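Antibiotic biosynthesis monooxygenase (PDB 1IUJ) is of unknown function but, as a zinc-binding member of the antibiotic biosynthesis monooxygenase family, may act as a monooxygenase. Local coordinates at residues Tyr14-Gln17 against Phe18-Phe22; Thr54-Ser58 against Glu59-Arg63; Gly79-Lys83 against Glu84-Gly88. All coordinates share one frame; numbering follows the deposited sequence.

All three contacts are local, and their chemistry follows their place in the dimeric alpha-beta barrel fold. Contact 1 is a surface contact that opens helix 15-29; backbone bonds carry it, with Glu16 and Glu20 outward and Phe18 inward. Contact 2, also at the surface, lies on the other side of the chain's centre, about 24 Å from contact 1 centre to centre. There a strand turns into a capped helix, and aromatic packing sits beside a salt-bridge network and a zinc ion. Contact 3, partly buried, is a short 3-10 turn in a loop. It packs directly on contact 1, Pro82 and Ala85 meeting Tyr14, while Leu81 meets Gln17.

Contact 1 (Tyr14-Gln17 against Phe18-Phe22); sequences YAEQ and FEEAF
Glu16 and Glu20 are brought alongside each other by their first torsions. Glu16 has CG anti to the backbone N (chi1 174°), while Glu20 sits off the staggered positions, chi1 -138°, and both chains then run out extended in the same direction. This is the i to i+4 spacing of an alpha-helix, here the first turns of helix 15-29, one of the helices packed on the antiparallel sheet of the alpha-beta barrel fold. The two carboxylate planes are only 22° apart, and Glu16 OE2 stands 4.4 Å from Glu20 OE2. These are like charges, so the proximity is probably somewhat unfavourable, although both residues are solvent-exposed and water would be expected to screen it. The nearest side-chain approach is Glu16 CG to Glu20 OE2.

The backbone holds the turn. Phe18 N donates to Tyr14 O at 2.8 Å, and Glu19 N reaches Ala15 O at 2.9 Å. Glu20 N to Glu16 O and Ala21 N to Gln17 O continue the same pattern.

Glu19 leaves the helix on a different side, its chain running at roughly a right angle to that of Glu20. Its CG sits beside its own backbone N and rests on Ala15 O at 3.3 Å, the same oxygen that accepts from the Glu19 amide. The carboxylate goes on to Tyr50, whose OH is hydrogen-bonded to Glu19 OE2, and the side chain also packs on Val98 of the second subunit. The Phe18 side chain is buried on the inner side of the helix, where its ring meets that of Tyr50. At the start of the helix, Phe18 CB lies 3.4 Å from Tyr14 O, and Ala15 O sits at the edge of the Phe18 ring, near its plane.

Contact 2 (Thr54-Ser58 against Glu59-Arg63); sequences TLWES and EEAFR. With ZN (zinc ion), chain F.
The indole of Trp56 carries helix backbone and side chain on one face: Phe62 CA stands 4.0 Å above the ring plane over its centre, and Ala61 C lies above the same face nearer the rim. The motif is a strand-to-helix turn with an N-cap, where strand 50-56 of the antiparallel sheet leads into helix 59-66, so the helix's first turn folds back over the last strand residue. Phe62 CB makes a CH-pi contact with the five-membered ring, 4.0 Å from its centroid and 9° off the normal. The phenyl ring of Phe62 then turns its edge to the indole in an offset edge-to-face pair, planes at 67°, with CD2 3.7 Å from Trp56 NE1. Glu59 O lies in plane at the edge of Phe62. Phe2 and Trp65 bring further rings to Phe62 and Trp56.

Ser58 is the N-cap. Its OG sits between its own backbone N and carbonyl carbon and accepts from Ala61 N at 3.1 Å; Ser58 O takes a weak bond from Phe62 N.

On the same helix turn, Glu59, Glu60 and Arg63 form a salt-bridge network. Glu59 OE2 is 3.3 Å from Arg63 NH2 but well out of the guanidinium plane, a link of charge with no N-H aimed at it; Glu59 OE1 is paired with Lys44 of the second subunit. Arg63 NH1 makes a weak bond to Glu60 OE1, an oxygen it shares with the metal. The bend in Glu60 at chi2 carries its carboxylate to the zinc ion, which OE1 binds at 1.9 Å.

Contact 3 (Gly79-Lys83 against Glu84-Gly88); sequences GTLPK and EAFLG
A short 3-10 turn, in the loop between helix 69-74 and strand 91-100, brings Leu81, Pro82 and Lys83 against Ala85 and Phe86. Ala85 N donates to Pro82 O at 2.9 Å and Phe86 N to Lys83 O at 3.3 Å, the i to i+3 spacing of a 3-10 helix.

Pro82 O is closely surrounded: besides the Ala85 amide it has Ala85 CB at 3.2 Å and Phe86 CE2 at 3.5 Å. The Phe86 ring has CG anti to the carbonyl carbon (chi1 -51°), which swings it back over the turn to cross Leu81 at about a right angle. Its CZ comes 3.7 Å from Leu81 CB, while Ala85 CB lies over one face, toward the rim. Lys83 O is at the ring's edge, near its plane. The Phe86 side chain also touches Ser78, just before the turn.

In the alpha-beta barrel fold, this loop leads back to the sheet, and its apolar side rests on helix 15-29 and on Tyr14. Leu81 also packs on Ala21. Leu81 CD1 touches Ala85 CB at 4.1 Å, and Pro82 CG approaches the same methyl, Ala85 CB, at 4.2 Å. Arg11 binds the backbone of Ala85 and, weakly, Glu84 O, which ties the turn to the loop following strand 2-8.

Exposed Glu84 bends at chi2 and folds back along the chain, placing OE2 3.4 Å from Pro82 CB.

Contact 1 (Tyr14-Gln17 against Phe18-Phe22)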
ATOM      1  N   TYR B  14      16.923  12.317   6.901  1.00 18.54           N
ATOM      2  CA  TYR B  14      15.757  13.177   7.116  1.00 18.42           C
ATOM      3  C   TYR B  14      14.480  12.417   7.494  1.00 18.42           C
ATOM      4  O   TYR B  14      13.390  13.022   7.631  1.00 18.45           O
ATOM      5  CB  TYR B  14      15.474  14.017   5.862  1.00 17.64           C
ATOM      6  CG  TYR B  14      16.562  15.009   5.551  1.00 18.13           C
ATOM      7  CD1 TYR B  14      17.707  14.636   4.838  1.00 16.94           C
ATOM      8  CD2 TYR B  14      16.466  16.310   6.004  1.00 18.13           C
ATOM      9  CE1 TYR B  14      18.703  15.534   4.541  1.00 18.93           C
ATOM     10  CE2 TYR B  14      17.465  17.234   5.722  1.00 18.10           C
ATOM     11  CZ  TYR B  14      18.578  16.852   5.022  1.00 18.95           C
ATOM     12  OH  TYR B  14      19.563  17.766   4.757  1.00 19.61           O
ATOM     13  N   ALA B  15      14.615  11.100   7.666  1.00 19.88           N
ATOM     14  CA  ALA B  15      13.482  10.231   7.966  1.00 20.43           C
ATOM     15  C   ALA B  15      12.693  10.669   9.210  1.00 20.80           C
ATOM     16  O   ALA B  15      11.469  10.730   9.181  1.00 19.86           O
ATOM     17  CB  ALA B  15      13.955   8.786   8.111  1.00 20.83           C
ATOM     18  N   GLU B  16      13.396  10.965  10.304  1.00 22.31           N
ATOM     19  CA  GLU B  16      12.741  11.447  11.516  1.00 23.35           C
ATOM     20  C   GLU B  16      11.974  12.774  11.326  1.00 23.00           C
ATOM     21  O   GLU B  16      10.825  12.927  11.775  1.00 23.06           O
ATOM     22  CB  GLU B  16      13.761  11.523  12.664  1.00 24.87           C
ATOM     23  CG  GLU B  16      13.228  12.149  13.940  1.00 28.04           C
ATOM     24  CD  GLU B  16      14.281  12.234  15.039  1.00 34.67           C
ATOM     25  OE1 GLU B  16      15.485  12.042  14.743  1.00 37.23           O
ATOM     26  OE2 GLU B  16      13.897  12.490  16.204  1.00 35.96           O
ATOM     27  N   GLN B  17      12.603  13.737  10.657  1.00 22.35           N
ATOM     28  CA  GLN B  17      11.953  14.999  10.400  1.00 21.47           C
ATOM     29  C   GLN B  17      10.739  14.808   9.488  1.00 20.99           C
ATOM     30  O   GLN B  17       9.699  15.434   9.720  1.00 21.41           O
ATOM     31  CB  GLN B  17      12.923  16.020   9.804  1.00 23.07           C
ATOM     32  CG  GLN B  17      12.378  17.433   9.858  1.00 24.93           C
ATOM     33  CD  GLN B  17      13.057  18.367   8.887  1.00 25.45           C
ATOM     34  OE1 GLN B  17      14.185  18.122   8.471  1.00 25.32           O
ATOM     35  NE2 GLN B  17      12.361  19.435   8.507  1.00 29.16           N
ATOM     36  N   PHE B  18      10.883  13.938   8.479  1.00 18.96           N
ATOM     37  CA  PHE B  18       9.781  13.602   7.588  1.00 17.76           C
ATOM     38  C   PHE B  18       8.630  13.023   8.403  1.00 18.13           C
ATOM     39  O   PHE B  18       7.491  13.439   8.244  1.00 16.36           O
ATOM     40  CB  PHE B  18      10.231  12.598   6.513  1.00 17.80           C
ATOM     41  CG  PHE B  18       9.105  12.059   5.698  1.00 17.23           C
ATOM     42  CD1 PHE B  18       8.659  12.760   4.603  1.00 18.52           C
ATOM     43  CD2 PHE B  18       8.461  10.862   6.053  1.00 17.42           C
ATOM     44  CE1 PHE B  18       7.602  12.291   3.839  1.00 18.11           C
ATOM     45  CE2 PHE B  18       7.401  10.375   5.310  1.00 15.33           C
ATOM     46  CZ  PHE B  18       6.966  11.098   4.190  1.00 17.58           C
ATOM     47  N   GLU B  19       8.931  12.072   9.285  1.00 17.54           N
ATOM     48  CA  GLU B  19       7.878  11.452  10.093  1.00 19.16           C
ATOM     49  C   GLU B  19       7.173  12.465  11.009  1.00 20.91           C
ATOM     50  O   GLU B  19       5.946  12.427  11.155  1.00 21.67           O
ATOM     51  CB  GLU B  19       8.440  10.272  10.898  1.00 19.00           C
ATOM     52  CG  GLU B  19       8.745   9.040  10.044  1.00 19.78           C
ATOM     53  CD  GLU B  19       9.176   7.837  10.857  1.00 22.24           C
ATOM     54  OE1 GLU B  19       8.803   7.733  12.057  1.00 23.36           O
ATOM     55  OE2 GLU B  19       9.873   6.977  10.287  1.00 21.71           O
ATOM     56  N   GLU B  20       7.968  13.365  11.595  1.00 23.03           N
ATOM     57  CA  GLU B  20       7.491  14.380  12.542  1.00 25.96           C
ATOM     58  C   GLU B  20       6.598  15.332  11.777  1.00 26.57           C
ATOM     59  O   GLU B  20       5.498  15.657  12.224  1.00 27.62           O
ATOM     60  CB  GLU B  20       8.686  15.151  13.135  1.00 26.44           C
ATOM     61  CG  GLU B  20       8.631  15.434  14.640  1.00 31.01           C
ATOM     62  CD  GLU B  20       9.997  15.832  15.240  1.00 34.71           C
ATOM     63  OE1 GLU B  20      10.028  16.476  16.328  1.00 36.20           O
ATOM     64  OE2 GLU B  20      11.050  15.521  14.630  1.00 34.77           O
ATOM     65  N   ALA B  21       7.060  15.742  10.597  1.00 27.59           N
ATOM     66  CA  ALA B  21       6.281  16.592   9.712  1.00 28.18           C
ATOM     67  C   ALA B  21       4.988  15.903   9.255  1.00 28.24           C
ATOM     68  O   ALA B  21       3.918  16.516   9.262  1.00 29.34           O
ATOM     69  CB  ALA B  21       7.127  17.055   8.515  1.00 28.06           C
ATOM     70  N   PHE B  22       5.058  14.627   8.882  1.00 27.98           N
ATOM     71  CA  PHE B  22       3.858  13.924   8.444  1.00 27.39           C
ATOM     72  C   PHE B  22       2.836  13.517   9.520  1.00 27.58           C
ATOM     73  O   PHE B  22       1.664  13.217   9.219  1.00 27.04           O
ATOM     74  CB  PHE B  22       4.146  12.733   7.541  1.00 27.48           C
ATOM     75  CG  PHE B  22       2.987  12.420   6.675  1.00 28.61           C
ATOM     76  CD1 PHE B  22       3.007  12.724   5.317  1.00 29.42           C
ATOM     77  CD2 PHE B  22       1.805  11.918   7.248  1.00 29.47           C
ATOM     78  CE1 PHE B  22       1.884  12.462   4.545  1.00 29.66           C
ATOM     79  CE2 PHE B  22       0.661  11.669   6.484  1.00 24.41           C
ATOM     80  CZ  PHE B  22       0.714  11.946   5.130  1.00 31.73           C
TER

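Contact 2 (Thr54-Ser58 against Glu59-Arg63)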
ATOM      1  N   THR B  54      -3.362   6.092   2.008  1.00 12.98           N
ATOM      2  CA  THR B  54      -4.573   6.697   2.544  1.00 12.99           C
ATOM      3  C   THR B  54      -5.781   6.033   1.949  1.00 12.30           C
ATOM      4  O   THR B  54      -5.819   5.777   0.735  1.00 12.85           O
ATOM      5  CB  THR B  54      -4.586   8.185   2.249  1.00 12.81           C
ATOM      6  OG1 THR B  54      -3.391   8.792   2.770  1.00 13.10           O
ATOM      7  CG2 THR B  54      -5.765   8.879   3.021  1.00 13.10           C
ATOM      8  N   LEU B  55      -6.713   5.657   2.823  1.00 12.17           N
ATOM      9  CA  LEU B  55      -7.938   4.951   2.444  1.00 12.60           C
ATOM     10  C   LEU B  55      -9.098   5.921   2.495  1.00 12.76           C
ATOM     11  O   LEU B  55      -9.274   6.614   3.498  1.00 13.29           O
ATOM     12  CB  LEU B  55      -8.213   3.808   3.433  1.00 12.83           C
ATOM     13  CG  LEU B  55      -7.462   2.490   3.256  1.00 17.01           C
ATOM     14  CD1 LEU B  55      -5.941   2.683   3.326  1.00 19.77           C
ATOM     15  CD2 LEU B  55      -7.971   1.541   4.368  1.00 17.44           C
ATOM     16  N   TRP B  56      -9.872   5.954   1.416  1.00 11.11           N
ATOM     17  CA  TRP B  56     -11.007   6.889   1.256  1.00 11.73           C
ATOM     18  C   TRP B  56     -12.279   6.137   0.881  1.00 12.51           C
ATOM     19  O   TRP B  56     -12.230   5.098   0.225  1.00 12.84           O
ATOM     20  CB  TRP B  56     -10.667   7.844   0.091  1.00 11.52           C
ATOM     21  CG  TRP B  56      -9.537   8.825   0.404  1.00 10.76           C
ATOM     22  CD1 TRP B  56      -8.234   8.768  -0.013  1.00 13.84           C
ATOM     23  CD2 TRP B  56      -9.670  10.042   1.135  1.00 14.03           C
ATOM     24  NE1 TRP B  56      -7.533   9.850   0.470  1.00 15.32           N
ATOM     25  CE2 TRP B  56      -8.399  10.660   1.164  1.00 13.15           C
ATOM     26  CE3 TRP B  56     -10.742  10.676   1.780  1.00 14.33           C
ATOM     27  CZ2 TRP B  56      -8.170  11.871   1.834  1.00 13.89           C
ATOM     28  CZ3 TRP B  56     -10.509  11.882   2.446  1.00 14.56           C
ATOM     29  CH2 TRP B  56      -9.245  12.464   2.452  1.00 13.69           C
ATOM     30  N   GLU B  57     -13.446   6.681   1.258  1.00 13.84           N
ATOM     31  CA  GLU B  57     -14.715   6.070   0.851  1.00 14.94           C
ATOM     32  C   GLU B  57     -14.895   6.029  -0.669  1.00 14.17           C
ATOM     33  O   GLU B  57     -15.535   5.115  -1.204  1.00 15.48           O
ATOM     34  CB  GLU B  57     -15.873   6.872   1.477  1.00 15.89           C
ATOM     35  CG  GLU B  57     -17.247   6.281   1.336  1.00 23.10           C
ATOM     36  CD  GLU B  57     -17.608   5.508   2.580  1.00 30.61           C
ATOM     37  OE1 GLU B  57     -17.179   4.337   2.668  1.00 34.00           O
ATOM     38  OE2 GLU B  57     -18.285   6.084   3.482  1.00 34.19           O
ATOM     39  N   SER B  58     -14.317   7.022  -1.359  1.00 13.68           N
ATOM     40  CA  SER B  58     -14.427   7.148  -2.804  1.00 12.77           C
ATOM     41  C   SER B  58     -13.353   8.030  -3.366  1.00 11.37           C
ATOM     42  O   SER B  58     -12.759   8.818  -2.647  1.00 10.98           O
ATOM     43  CB  SER B  58     -15.784   7.737  -3.202  1.00 13.03           C
ATOM     44  OG  SER B  58     -15.889   9.116  -2.817  1.00 15.92           O
ATOM     45  N   GLU B  59     -13.143   7.935  -4.679  1.00 11.95           N
ATOM     46  CA  GLU B  59     -12.265   8.863  -5.362  1.00 11.35           C
ATOM     47  C   GLU B  59     -12.723  10.333  -5.189  1.00 11.65           C
ATOM     48  O   GLU B  59     -11.892  11.225  -5.018  1.00 11.42           O
ATOM     49  CB  GLU B  59     -12.132   8.454  -6.828  1.00 11.82           C
ATOM     50  CG  GLU B  59     -11.207   9.360  -7.629  1.00 13.77           C
ATOM     51  CD  GLU B  59     -11.028   8.903  -9.066  1.00 16.04           C
ATOM     52  OE1 GLU B  59     -11.566   7.852  -9.490  1.00 19.38           O
ATOM     53  OE2 GLU B  59     -10.364   9.645  -9.777  1.00 18.99           O
ATOM     54  N   GLU B  60     -14.033  10.554  -5.240  1.00 12.58           N
ATOM     55  CA  GLU B  60     -14.582  11.897  -5.076  1.00 12.04           C
ATOM     56  C   GLU B  60     -14.176  12.494  -3.724  1.00 12.05           C
ATOM     57  O   GLU B  60     -13.855  13.674  -3.632  1.00 12.41           O
ATOM     58  CB  GLU B  60     -16.097  11.871  -5.282  1.00 12.80           C
ATOM     59  CG  GLU B  60     -16.773  13.257  -5.245  1.00 14.10           C
ATOM     60  CD  GLU B  60     -16.282  14.208  -6.329  1.00 18.97           C
ATOM     61  OE1 GLU B  60     -15.648  13.774  -7.306  1.00 14.00           O
ATOM     62  OE2 GLU B  60     -16.560  15.430  -6.236  1.00 17.68           O
ATOM     63  N   ALA B  61     -14.236  11.681  -2.671  1.00 11.04           N
ATOM     64  CA  ALA B  61     -13.806  12.148  -1.351  1.00 12.85           C
ATOM     65  C   ALA B  61     -12.333  12.587  -1.355  1.00 11.97           C
ATOM     66  O   ALA B  61     -11.993  13.633  -0.789  1.00 13.09           O
ATOM     67  CB  ALA B  61     -14.082  11.076  -0.284  1.00 11.70           C
ATOM     68  N   PHE B  62     -11.461  11.793  -1.996  1.00 11.24           N
ATOM     69  CA  PHE B  62     -10.110  12.214  -2.259  1.00 11.08           C
ATOM     70  C   PHE B  62     -10.026  13.534  -3.028  1.00 10.90           C
ATOM     71  O   PHE B  62      -9.277  14.441  -2.618  1.00  9.73           O
ATOM     72  CB  PHE B  62      -9.365  11.093  -2.987  1.00 11.59           C
ATOM     73  CG  PHE B  62      -8.083  11.523  -3.554  1.00 11.28           C
ATOM     74  CD1 PHE B  62      -7.972  11.788  -4.931  1.00 11.26           C
ATOM     75  CD2 PHE B  62      -6.969  11.658  -2.725  1.00  9.51           C
ATOM     76  CE1 PHE B  62      -6.802  12.186  -5.483  1.00 12.66           C
ATOM     77  CE2 PHE B  62      -5.765  12.060  -3.262  1.00 11.08           C
ATOM     78  CZ  PHE B  62      -5.672  12.307  -4.688  1.00 10.75           C
ATOM     79  N   ARG B  63     -10.792  13.679  -4.109  1.00 10.19           N
ATOM     80  CA  ARG B  63     -10.713  14.925  -4.886  1.00 11.71           C
ATOM     81  C   ARG B  63     -11.109  16.140  -4.037  1.00 10.24           C
ATOM     82  O   ARG B  63     -10.454  17.151  -4.081  1.00 12.23           O
ATOM     83  CB  ARG B  63     -11.584  14.906  -6.123  1.00 11.90           C
ATOM     84  CG  ARG B  63     -11.294  13.727  -7.105  1.00 16.14           C
ATOM     85  CD  ARG B  63     -12.597  13.046  -7.687  1.00 25.17           C
ATOM     86  NE  ARG B  63     -12.504  12.423  -9.029  1.00 28.31           N
ATOM     87  CZ  ARG B  63     -13.382  11.573  -9.568  1.00 22.95           C
ATOM     88  NH1 ARG B  63     -14.466  11.165  -8.917  1.00 27.73           N
ATOM     89  NH2 ARG B  63     -13.161  11.084 -10.794  1.00 31.83           N
TER
HETATM   90 ZN    ZN F2003     -15.368  15.040  -8.704  1.00 14.01          ZN

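Contact 3 (Gly79-Lys83 against Glu84-Gly88)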
ATOM      1  N   GLY B  79       7.305  21.413   2.808  1.00 41.71           N
ATOM      2  CA  GLY B  79       7.661  22.802   2.635  1.00 41.38           C
ATOM      3  C   GLY B  79       8.857  23.062   3.540  1.00 40.77           C
ATOM      4  O   GLY B  79       9.804  23.738   3.130  1.00 41.34           O
ATOM      5  N   THR B  80       8.819  22.522   4.762  1.00 39.73           N
ATOM      6  CA  THR B  80       9.917  22.718   5.718  1.00 38.42           C
ATOM      7  C   THR B  80      11.071  21.759   5.456  1.00 37.25           C
ATOM      8  O   THR B  80      12.208  22.049   5.838  1.00 37.35           O
ATOM      9  CB  THR B  80       9.474  22.637   7.223  1.00 38.58           C
ATOM     10  OG1 THR B  80       8.977  21.329   7.534  1.00 39.20           O
ATOM     11  CG2 THR B  80       8.295  23.555   7.528  1.00 38.24           C
ATOM     12  N   LEU B  81      10.782  20.616   4.827  1.00 35.46           N
ATOM     13  CA  LEU B  81      11.837  19.693   4.417  1.00 33.63           C
ATOM     14  C   LEU B  81      12.576  20.249   3.201  1.00 32.41           C
ATOM     15  O   LEU B  81      11.963  20.529   2.164  1.00 32.32           O
ATOM     16  CB  LEU B  81      11.270  18.304   4.094  1.00 33.21           C
ATOM     17  CG  LEU B  81      11.174  17.196   5.151  1.00 33.95           C
ATOM     18  CD1 LEU B  81      12.521  16.840   5.763  1.00 33.12           C
ATOM     19  CD2 LEU B  81      10.139  17.488   6.245  1.00 34.96           C
ATOM     20  N   PRO B  82      13.894  20.394   3.309  1.00 31.29           N
ATOM     21  CA  PRO B  82      14.698  20.918   2.198  1.00 30.65           C
ATOM     22  C   PRO B  82      14.606  20.056   0.934  1.00 29.96           C
ATOM     23  O   PRO B  82      14.418  18.845   1.040  1.00 28.13           O
ATOM     24  CB  PRO B  82      16.125  20.894   2.756  1.00 30.42           C
ATOM     25  CG  PRO B  82      16.083  19.925   3.875  1.00 31.46           C
ATOM     26  CD  PRO B  82      14.718  20.070   4.492  1.00 31.26           C
ATOM     27  N   LYS B  83      14.735  20.664  -0.245  1.00 29.60           N
ATOM     28  CA  LYS B  83      14.735  19.889  -1.497  1.00 29.31           C
ATOM     29  C   LYS B  83      15.753  18.752  -1.453  1.00 28.36           C
ATOM     30  O   LYS B  83      15.546  17.680  -2.025  1.00 28.72           O
ATOM     31  CB  LYS B  83      15.006  20.782  -2.709  1.00 30.04           C
ATOM     32  CG  LYS B  83      14.010  20.578  -3.845  1.00 33.24           C
ATOM     33  CD  LYS B  83      14.624  19.928  -5.071  1.00 36.16           C
ATOM     34  CE  LYS B  83      13.566  19.776  -6.163  1.00 36.85           C
ATOM     35  NZ  LYS B  83      14.109  19.803  -7.556  1.00 37.05           N
ATOM     36  N   GLU B  84      16.858  18.997  -0.751  1.00 26.76           N
ATOM     37  CA  GLU B  84      17.960  18.053  -0.669  1.00 25.72           C
ATOM     38  C   GLU B  84      17.599  16.777   0.081  1.00 23.56           C
ATOM     39  O   GLU B  84      18.309  15.784  -0.034  1.00 23.61           O
ATOM     40  CB  GLU B  84      19.155  18.723   0.015  1.00 26.81           C
ATOM     41  CG  GLU B  84      19.779  19.856  -0.796  1.00 28.93           C
ATOM     42  CD  GLU B  84      19.051  21.185  -0.695  1.00 30.96           C
ATOM     43  OE1 GLU B  84      19.510  22.141  -1.357  1.00 33.71           O
ATOM     44  OE2 GLU B  84      18.029  21.289   0.023  1.00 33.03           O
ATOM     45  N   ALA B  85      16.514  16.813   0.849  1.00 21.85           N
ATOM     46  CA  ALA B  85      16.080  15.669   1.640  1.00 20.21           C
ATOM     47  C   ALA B  85      15.627  14.508   0.746  1.00 20.25           C
ATOM     48  O   ALA B  85      15.554  13.380   1.205  1.00 21.09           O
ATOM     49  CB  ALA B  85      14.951  16.053   2.584  1.00 20.06           C
ATOM     50  N   PHE B  86      15.323  14.811  -0.504  1.00 20.50           N
ATOM     51  CA  PHE B  86      14.682  13.826  -1.385  1.00 20.88           C
ATOM     52  C   PHE B  86      15.535  13.416  -2.570  1.00 21.47           C
ATOM     53  O   PHE B  86      16.258  14.249  -3.153  1.00 22.48           O
ATOM     54  CB  PHE B  86      13.338  14.367  -1.855  1.00 20.77           C
ATOM     55  CG  PHE B  86      12.458  14.861  -0.735  1.00 20.04           C
ATOM     56  CD1 PHE B  86      11.656  13.983  -0.018  1.00 18.57           C
ATOM     57  CD2 PHE B  86      12.454  16.219  -0.385  1.00 20.36           C
ATOM     58  CE1 PHE B  86      10.837  14.425   1.024  1.00 16.77           C
ATOM     59  CE2 PHE B  86      11.669  16.678   0.663  1.00 18.89           C
ATOM     60  CZ  PHE B  86      10.844  15.789   1.382  1.00 18.59           C
ATOM     61  N   LEU B  87      15.460  12.145  -2.957  1.00 20.82           N
ATOM     62  CA  LEU B  87      16.206  11.709  -4.133  1.00 21.89           C
ATOM     63  C   LEU B  87      15.567  12.058  -5.481  1.00 21.91           C
ATOM     64  O   LEU B  87      16.210  11.942  -6.532  1.00 22.43           O
ATOM     65  CB  LEU B  87      16.462  10.209  -4.088  1.00 21.41           C
ATOM     66  CG  LEU B  87      17.200   9.528  -2.952  1.00 22.86           C
ATOM     67  CD1 LEU B  87      17.182   8.026  -3.207  1.00 23.57           C
ATOM     68  CD2 LEU B  87      18.632  10.027  -2.772  1.00 25.83           C
ATOM     69  N   GLY B  88      14.319  12.500  -5.446  1.00 22.50           N
ATOM     70  CA  GLY B  88      13.508  12.673  -6.637  1.00 22.58           C
ATOM     71  C   GLY B  88      12.107  13.134  -6.291  1.00 22.60           C
ATOM     72  O   GLY B  88      11.811  13.343  -5.109  1.00 22.05           O
TER